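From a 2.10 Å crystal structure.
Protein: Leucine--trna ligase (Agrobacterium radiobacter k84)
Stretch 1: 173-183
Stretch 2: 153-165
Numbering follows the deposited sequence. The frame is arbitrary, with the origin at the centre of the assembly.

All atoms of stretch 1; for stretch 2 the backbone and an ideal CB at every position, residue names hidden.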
# COMPACT_ATOMS: atom_id res chain seq x y z
N LYS B 173 11.76 -11.52 15.05
CA LYS B 173 10.69 -11.43 16.01
C LYS B 173 9.32 -11.53 15.37
O LYS B 173 9.14 -11.32 14.18
CB LYS B 173 10.78 -10.13 16.80
CG LYS B 173 12.03 -10.06 17.68
CD LYS B 173 12.31 -8.63 18.11
CE LYS B 173 13.78 -8.40 18.48
NZ LYS B 173 14.18 -7.01 18.10
N GLY B 174 8.35 -11.92 16.17
CA GLY B 174 6.99 -12.04 15.71
C GLY B 174 6.36 -10.67 15.46
O GLY B 174 6.53 -9.75 16.26
N TRP B 175 5.65 -10.59 14.34
CA TRP B 175 4.96 -9.39 13.87
C TRP B 175 4.27 -8.55 14.95
O TRP B 175 4.34 -7.31 14.98
CB TRP B 175 3.92 -9.91 12.82
CG TRP B 175 3.04 -8.93 12.26
CD1 TRP B 175 3.39 -7.68 11.77
CD2 TRP B 175 1.64 -9.07 12.05
NE1 TRP B 175 2.27 -7.03 11.29
CE2 TRP B 175 1.18 -7.86 11.44
CE3 TRP B 175 0.72 -10.09 12.28
CZ2 TRP B 175 -0.15 -7.66 11.10
CZ3 TRP B 175 -0.59 -9.90 11.95
CH2 TRP B 175 -1.02 -8.70 11.37
N ARG B 176 3.56 -9.22 15.84
CA ARG B 176 2.80 -8.52 16.85
C ARG B 176 3.44 -8.66 18.25
O ARG B 176 3.29 -7.78 19.06
CB ARG B 176 1.36 -9.04 16.93
CG ARG B 176 0.58 -9.01 15.62
CD ARG B 176 0.34 -7.60 15.11
NE ARG B 176 -0.54 -6.81 15.98
CZ ARG B 176 -1.12 -5.68 15.59
NH1 ARG B 176 -0.89 -5.19 14.35
NH2 ARG B 176 -1.93 -5.01 16.42
N SER B 177 4.02 -9.82 18.56
CA SER B 177 4.50 -10.08 19.92
C SER B 177 5.83 -9.35 20.22
O SER B 177 6.07 -8.93 21.35
CB SER B 177 4.72 -11.56 20.08
OG SER B 177 5.68 -12.03 19.17
N GLY B 178 6.67 -9.24 19.19
CA GLY B 178 8.02 -8.76 19.36
C GLY B 178 8.89 -9.82 20.04
O GLY B 178 10.00 -9.50 20.43
N ALA B 179 8.40 -11.07 20.14
CA ALA B 179 9.09 -12.20 20.78
C ALA B 179 9.89 -12.91 19.78
O ALA B 179 9.52 -12.97 18.61
CB ALA B 179 8.09 -13.19 21.35
N ALA B 180 11.00 -13.50 20.25
CA ALA B 180 11.88 -14.30 19.42
C ALA B 180 11.11 -15.48 18.90
O ALA B 180 10.39 -16.14 19.65
CB ALA B 180 13.12 -14.78 20.21
N VAL B 181 11.30 -15.77 17.64
CA VAL B 181 10.58 -16.79 16.91
C VAL B 181 11.48 -18.01 16.81
O VAL B 181 12.71 -17.87 16.72
CB VAL B 181 10.15 -16.22 15.55
CG1 VAL B 181 9.78 -17.29 14.58
CG2 VAL B 181 8.92 -15.32 15.74
N TYR B 182 10.87 -19.20 16.86
CA TYR B 182 11.57 -20.47 16.71
C TYR B 182 11.03 -21.15 15.49
O TYR B 182 10.06 -20.65 14.92
CB TYR B 182 11.35 -21.33 17.96
CG TYR B 182 12.04 -20.75 19.16
CD1 TYR B 182 11.49 -19.67 19.81
CD2 TYR B 182 13.29 -21.25 19.62
CE1 TYR B 182 12.10 -19.10 20.90
CE2 TYR B 182 13.92 -20.68 20.73
CZ TYR B 182 13.31 -19.60 21.37
OH TYR B 182 13.85 -18.92 22.44
N LYS B 183 11.68 -22.24 15.07
CA LYS B 183 11.24 -23.06 13.95
C LYS B 183 10.84 -24.47 14.42
O LYS B 183 11.59 -25.11 15.11
CB LYS B 183 12.35 -23.20 12.90
CG LYS B 183 12.61 -21.96 12.04
CD LYS B 183 11.79 -21.91 10.75
CE LYS B 183 12.63 -21.44 9.55
NZ LYS B 183 11.92 -21.49 8.23
N UNK B 153 9.32 -27.37 7.96
CA UNK B 153 9.71 -26.34 8.92
C UNK B 153 8.95 -25.02 8.69
O UNK B 153 8.82 -24.55 7.56
CB UNK B 153 11.22 -26.10 8.83
N UNK B 154 8.45 -24.46 9.78
CA UNK B 154 7.71 -23.19 9.75
C UNK B 154 8.11 -22.39 10.95
O UNK B 154 8.65 -22.95 11.91
CB UNK B 154 6.20 -23.41 9.73
N UNK B 155 7.87 -21.08 10.89
CA UNK B 155 8.13 -20.23 12.03
C UNK B 155 7.07 -20.39 13.08
O UNK B 155 5.90 -20.52 12.75
CB UNK B 155 8.23 -18.76 11.60
N UNK B 156 7.46 -20.31 14.35
CA UNK B 156 6.58 -20.51 15.49
C UNK B 156 6.83 -19.39 16.46
O UNK B 156 7.97 -19.18 16.85
CB UNK B 156 6.80 -21.87 16.15
N UNK B 157 5.80 -18.66 16.83
CA UNK B 157 5.86 -17.63 17.86
C UNK B 157 5.33 -18.21 19.20
O UNK B 157 4.16 -18.46 19.32
CB UNK B 157 5.05 -16.40 17.44
N UNK B 158 6.21 -18.34 20.20
CA UNK B 158 5.82 -18.97 21.44
C UNK B 158 4.96 -18.07 22.27
O UNK B 158 4.22 -18.55 23.11
CB UNK B 158 7.05 -19.39 22.24
N UNK B 159 4.97 -16.77 22.04
CA UNK B 159 4.08 -15.90 22.78
C UNK B 159 2.69 -15.85 22.14
O UNK B 159 1.70 -15.87 22.87
CB UNK B 159 4.68 -14.49 22.87
N UNK B 160 2.60 -15.81 20.81
CA UNK B 160 1.29 -15.88 20.15
C UNK B 160 0.76 -17.29 20.21
O UNK B 160 -0.43 -17.49 19.95
CB UNK B 160 1.38 -15.41 18.70
N UNK B 161 1.67 -18.26 20.40
CA UNK B 161 1.30 -19.67 20.34
C UNK B 161 0.74 -20.01 18.96
O UNK B 161 -0.23 -20.76 18.81
CB UNK B 161 0.28 -20.01 21.43
N UNK B 162 1.39 -19.49 17.94
CA UNK B 162 1.03 -19.94 16.62
C UNK B 162 2.14 -19.92 15.66
O UNK B 162 3.15 -19.23 15.83
CB UNK B 162 -0.12 -19.09 16.07
N UNK B 163 1.91 -20.68 14.60
CA UNK B 163 2.76 -20.61 13.46
C UNK B 163 2.56 -19.21 12.80
O UNK B 163 1.47 -18.64 12.89
CB UNK B 163 2.46 -21.76 12.49
N UNK B 164 3.63 -18.64 12.24
CA UNK B 164 3.60 -17.35 11.50
C UNK B 164 4.21 -17.54 10.10
O UNK B 164 5.07 -18.37 9.92
CB UNK B 164 4.36 -16.27 12.26
N UNK B 165 3.76 -16.75 9.13
CA UNK B 165 4.39 -16.69 7.79
C UNK B 165 5.78 -16.02 7.86
O UNK B 165 6.05 -15.31 8.78
CB UNK B 165 3.49 -15.92 6.82

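Position 153 lies in a strand, with its CB directed toward stretch 1 and 4.6 Å from Lys183 CD. A lysine chain running alongside would suit an acidic, aliphatic or aromatic residue. The deposited residue is Tyr153, whose CD1 lies 4.5 Å from Lys183 CB. At 154 the CB points away, so stretch 1 says little about the side chain and many strand formers, such as valine or isoleucine, would do; the residue is Val154, and its contribution is backbone, its O accepting a CA-H...O contact from Lys183 CA at 3.3 Å.

Position 155 pairs with Lys183 in an antiparallel, non-hydrogen-bonded bridge, and its side chain shares a face of the sheet with that lysine. The ideal CB is 3.7 Å from Val181 CG1 and 4.8 Å from Lys183 CD, so the site offers both an apolar surface and a flexible cationic chain. Aliphatic, acidic or aromatic residues would all fit. Tyr155 uses both features: Lys183 NZ sits over one face of the ring, 3.9 Å from the centroid of the Tyr155 ring, as a cation-pi contact, while Val181 CG1 meets the ring edge at 3.5 Å from Tyr155 CD1.

Position 156 pairs with Tyr182, and the two backbones close a hydrogen-bonded pair: the N of 156 donates to Tyr182 O (2.7 Å) and Tyr182 N donates to the O of 156 (2.9 Å). The ideal CB lies near the carbonyl of Tyr182, but little else of stretch 1 limits the side chain, so many strand-forming residues would do. In the deposited Trp156, chi1 is t and the indole leads away from stretch 1.

At 157 the CB points sideways, 4.7 Å from Ser177 OG and 5.1 Å from Gly174 CA. A hydroxyl beside a glycine invites a short acceptor, such as aspartate or asparagine. In the deposited Asp157 the carboxylate comes nearer to stretch 1, and OD2 accepts a 2.5 Å hydrogen bond from Ser177 OG. The same oxygen is 3.4 Å from Gly174 CA; a CB on that glycine would clash with it. OD1 accepts from the backbone N atoms of 159 and 160, holding the turn.

Position 158, with phi near -75°, tolerates proline, and its CB lies 5.1 Å from Tyr182 CD1; small or apolar residues would also suit. Pro158 places CG 4.1 Å from Tyr182 CD1. At 159 the CB is 4.0 Å from both Ala179 CB and Ser177 CB, favouring a compact apolar group; Val159 brings CG2 to 3.6 Å from Ala179 CB.

At 160 the CB points sideways, 5.3 Å from Ser177 CB; glutamate, glutamine or methionine could span the gap. Glu160 brings OE2 to 3.5 Å from Arg176 CB.

Positive phi at 161 suits glycine or asparagine, yet the residue is Gln161. Extended 162 and 163, untouched by stretch 1, accommodate beta-branched residues: Thr162 and Val163. At 164 the CB points toward stretch 1 but stays distant; leucine, isoleucine or methionine could bridge the gap. Leu164 CD1 reaches Gly174 CA at 3.9 Å and Val181 CG2 at 4.4 Å. Position 165, out of reach, is unconstrained; it is Ala165.

Stretch 2, residues 153-165: YVYWDPVEQTVLA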
# COMPACT_ATOMS: atom_id res chain seq x y z
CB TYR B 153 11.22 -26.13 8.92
CG TYR B 153 11.93 -27.26 9.65
CD1 TYR B 153 11.98 -27.28 11.06
CD2 TYR B 153 12.51 -28.34 8.94
CE1 TYR B 153 12.62 -28.33 11.74
CE2 TYR B 153 13.14 -29.39 9.62
CZ TYR B 153 13.20 -29.37 11.01
OH TYR B 153 13.81 -30.41 11.69
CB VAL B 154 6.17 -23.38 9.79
CG1 VAL B 154 5.69 -24.14 8.56
CG2 VAL B 154 5.70 -24.04 11.06
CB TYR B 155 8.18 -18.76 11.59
CG TYR B 155 9.37 -18.48 10.73
CD1 TYR B 155 10.62 -18.24 11.29
CD2 TYR B 155 9.27 -18.53 9.35
CE1 TYR B 155 11.72 -17.98 10.50
CE2 TYR B 155 10.36 -18.30 8.55
CZ TYR B 155 11.58 -18.02 9.13
OH TYR B 155 12.66 -17.79 8.32
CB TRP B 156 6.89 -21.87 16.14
CG TRP B 156 6.23 -22.08 17.50
CD1 TRP B 156 6.84 -21.98 18.71
CD2 TRP B 156 4.85 -22.42 17.76
NE1 TRP B 156 5.92 -22.21 19.72
CE2 TRP B 156 4.70 -22.49 19.17
CE3 TRP B 156 3.73 -22.68 16.95
CZ2 TRP B 156 3.47 -22.81 19.78
CZ3 TRP B 156 2.51 -22.98 17.54
CH2 TRP B 156 2.38 -23.04 18.96
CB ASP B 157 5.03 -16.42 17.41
CG ASP B 157 5.16 -15.20 18.31
OD1 ASP B 157 5.27 -15.35 19.54
OD2 ASP B 157 5.10 -14.07 17.76
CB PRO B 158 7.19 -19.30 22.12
CG PRO B 158 8.14 -18.24 21.60
CD PRO B 158 7.64 -17.95 20.19
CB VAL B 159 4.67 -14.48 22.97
CG1 VAL B 159 3.65 -13.53 23.56
CG2 VAL B 159 5.92 -14.57 23.86
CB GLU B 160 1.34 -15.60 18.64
CG GLU B 160 1.55 -14.23 18.09
CD GLU B 160 0.82 -13.11 18.78
OE1 GLU B 160 -0.32 -13.26 19.25
OE2 GLU B 160 1.44 -12.03 18.82
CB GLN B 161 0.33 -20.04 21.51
CG GLN B 161 1.03 -20.01 22.88
CD GLN B 161 1.92 -21.25 23.07
OE1 GLN B 161 1.40 -22.38 23.15
NE2 GLN B 161 3.24 -21.07 23.11
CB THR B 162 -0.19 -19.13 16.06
OG1 THR B 162 -0.53 -19.56 14.73
CG2 THR B 162 0.04 -17.65 16.11
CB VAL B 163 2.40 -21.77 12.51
CG1 VAL B 163 2.94 -21.55 11.13
CG2 VAL B 163 2.88 -23.05 13.08
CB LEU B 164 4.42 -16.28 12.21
CG LEU B 164 3.86 -15.81 13.54
CD1 LEU B 164 4.83 -14.80 14.09
CD2 LEU B 164 2.45 -15.26 13.47
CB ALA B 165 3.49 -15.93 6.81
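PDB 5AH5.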